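Local atomic coordinates of NAD-dependent epimerase/dehydratase (Bacteroides thetaiotaomicron, PDB entry 3DHN), a protein that probably binds NAD(P) in a Rossmann-type domain and may act as an oxidoreductase or epimerase. Residues E143-N147 with F148-E152. Numbering follows the deposited sequence.
Sequences EFYLN and FLMKE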
loop_
_atom_site.group_PDB
_atom_site.type_symbol
_atom_site.label_atom_id
_atom_site.label_comp_id
_atom_site.label_asym_id
_atom_site.label_seq_id
_atom_site.Cartn_x
_atom_site.Cartn_y
_atom_site.Cartn_z
ATOM N N GLU A 143 -1.100 -13.346 -4.547
ATOM C CA GLU A 143 -0.462 -14.001 -5.682
ATOM C C GLU A 143 0.425 -13.042 -6.465
ATOM O O GLU A 143 1.450 -13.441 -7.022
ATOM C CB GLU A 143 -1.516 -14.607 -6.610
ATOM C CG GLU A 143 -1.218 -16.048 -6.987
ATOM C CD GLU A 143 -1.575 -17.027 -5.879
ATOM O OE1 GLU A 143 -2.707 -17.565 -5.898
ATOM O OE2 GLU A 143 -0.733 -17.251 -4.982
ATOM N N PHE A 144 0.038 -11.774 -6.519
ATOM C CA PHE A 144 0.845 -10.793 -7.230
ATOM C C PHE A 144 2.218 -10.668 -6.577
ATOM O O PHE A 144 3.237 -10.683 -7.256
ATOM C CB PHE A 144 0.169 -9.421 -7.229
ATOM C CG PHE A 144 0.967 -8.369 -7.933
ATOM C CD1 PHE A 144 1.178 -8.449 -9.309
ATOM C CD2 PHE A 144 1.547 -7.325 -7.223
ATOM C CE1 PHE A 144 1.958 -7.504 -9.965
ATOM C CE2 PHE A 144 2.333 -6.374 -7.872
ATOM C CZ PHE A 144 2.540 -6.466 -9.245
ATOM N N TYR A 145 2.234 -10.543 -5.253
ATOM C CA TYR A 145 3.475 -10.418 -4.496
ATOM C C TYR A 145 4.329 -11.669 -4.658
ATOM O O TYR A 145 5.493 -11.601 -5.054
ATOM C CB TYR A 145 3.156 -10.185 -3.010
ATOM C CG TYR A 145 4.282 -10.506 -2.038
ATOM C CD1 TYR A 145 5.480 -9.791 -2.066
ATOM C CD2 TYR A 145 4.152 -11.539 -1.105
ATOM C CE1 TYR A 145 6.528 -10.100 -1.194
ATOM C CE2 TYR A 145 5.194 -11.858 -0.220
ATOM C CZ TYR A 145 6.380 -11.133 -0.278
ATOM O OH TYR A 145 7.423 -11.443 0.562
ATOM N N LEU A 146 3.727 -12.813 -4.364
ATOM C CA LEU A 146 4.413 -14.099 -4.430
ATOM C C LEU A 146 4.942 -14.509 -5.801
ATOM O O LEU A 146 6.061 -15.019 -5.912
ATOM C CB LEU A 146 3.472 -15.194 -3.919
ATOM C CG LEU A 146 3.704 -15.903 -2.583
ATOM C CD1 LEU A 146 4.525 -15.048 -1.628
ATOM C CD2 LEU A 146 2.346 -16.257 -1.990
ATOM N N ASN A 147 4.149 -14.291 -6.845
ATOM C CA ASN A 147 4.557 -14.713 -8.182
ATOM C C ASN A 147 5.123 -13.641 -9.105
ATOM O O ASN A 147 5.635 -13.961 -10.179
ATOM C CB ASN A 147 3.391 -15.430 -8.872
ATOM C CG ASN A 147 2.894 -16.643 -8.083
ATOM O OD1 ASN A 147 3.687 -17.444 -7.579
ATOM N ND2 ASN A 147 1.576 -16.788 -7.988
ATOM N N PHE A 148 5.035 -12.376 -8.705
ATOM C CA PHE A 148 5.571 -11.304 -9.531
ATOM C C PHE A 148 6.566 -10.407 -8.804
ATOM O O PHE A 148 7.697 -10.242 -9.260
ATOM C CB PHE A 148 4.446 -10.447 -10.117
ATOM C CG PHE A 148 3.634 -11.151 -11.167
ATOM C CD1 PHE A 148 2.508 -11.890 -10.815
ATOM C CD2 PHE A 148 4.008 -11.093 -12.507
ATOM C CE1 PHE A 148 1.760 -12.562 -11.785
ATOM C CE2 PHE A 148 3.268 -11.761 -13.490
ATOM C CZ PHE A 148 2.142 -12.494 -13.128
ATOM N N LEU A 149 6.157 -9.833 -7.678
ATOM C CA LEU A 149 7.052 -8.952 -6.939
ATOM C C LEU A 149 8.327 -9.638 -6.480
ATOM O O LEU A 149 9.406 -9.054 -6.545
ATOM C CB LEU A 149 6.341 -8.337 -5.728
ATOM C CG LEU A 149 5.424 -7.138 -6.008
ATOM C CD1 LEU A 149 4.957 -6.542 -4.684
ATOM C CD2 LEU A 149 6.174 -6.080 -6.817
HETATM N N MSE A 150 8.209 -10.883 -6.033
HETATM C CA MSE A 150 9.367 -11.622 -5.549
HETATM C C MSE A 150 10.465 -11.850 -6.579
HETATM O O MSE A 150 11.570 -12.244 -6.220
HETATM C CB MSE A 150 8.934 -12.966 -4.955
HETATM C CG MSE A 150 8.359 -12.863 -3.551
HETATM SE SE MSE A 150 9.608 -12.055 -2.288
HETATM C CE MSE A 150 10.583 -13.643 -1.744
ATOM N N LYS A 151 10.177 -11.591 -7.849
ATOM C CA LYS A 151 11.177 -11.783 -8.895
ATOM C C LYS A 151 11.656 -10.473 -9.506
ATOM O O LYS A 151 12.552 -10.471 -10.343
ATOM C CB LYS A 151 10.614 -12.682 -9.996
ATOM C CG LYS A 151 10.350 -14.107 -9.541
ATOM C CD LYS A 151 9.609 -14.889 -10.610
ATOM C CE LYS A 151 8.954 -16.123 -10.025
ATOM N NZ LYS A 151 7.678 -16.399 -10.730
ATOM N N GLU A 152 11.056 -9.364 -9.088
ATOM C CA GLU A 152 11.405 -8.043 -9.599
ATOM C C GLU A 152 12.718 -7.508 -9.022
ATOM O O GLU A 152 12.899 -7.460 -7.802
ATOM C CB GLU A 152 10.271 -7.070 -9.282
ATOM C CG GLU A 152 10.511 -5.638 -9.721
ATOM C CD GLU A 152 10.552 -5.493 -11.230
ATOM O OE1 GLU A 152 11.607 -5.790 -11.833
ATOM O OE2 GLU A 152 9.519 -5.091 -11.810
#
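The last turns of helix 135-149 widen here into a pi-type turn, where Phe144 and Tyr145 meet Phe148, Leu149 and Met150. Phe144 O accepts from two backbone amides, Phe148 N at 2.9 Å and Leu149 N at 3.1 Å, four and five residues on. This doubling marks the widened turn. Met150 N then bonds Tyr145 O at 3.0 Å, five residues back. A type I turn from Leu149 to Glu152 follows.

The Phe144 ring points outward from the helix, with Phe148 CB and Leu149 CG obliquely beside it. With CG anti to the backbone N (chi1 179°), the ring is carried out beside both side chains. Its CE1 touches Phe148 CB at 3.9 Å and its CE2 touches Leu149 CG at 3.7 Å. The Phe144 and Phe148 rings are nearly parallel, at 20°, but slid apart with little overlap. Replacing Phe144 with alanine would probably open a gap beside Leu149 and leave Phe148 CB without its aromatic neighbour.

Selenomethionine Met150 makes an oblique Met-aromatic contact with Tyr145. Its SE lies 4.6 Å from the Tyr145 ring centroid, 47° off the ring normal, and its CG lies over one ring face near the rim. Lys151 NZ folds back to bond Asn147 O at 3.2 Å.

Phe144 and Phe148 pack on Leu93 of helix 87-101, and Leu149 on Ile96. Tyr145 and Leu149 face strand 156-161 of the central sheet, touching Trp157 and Phe159.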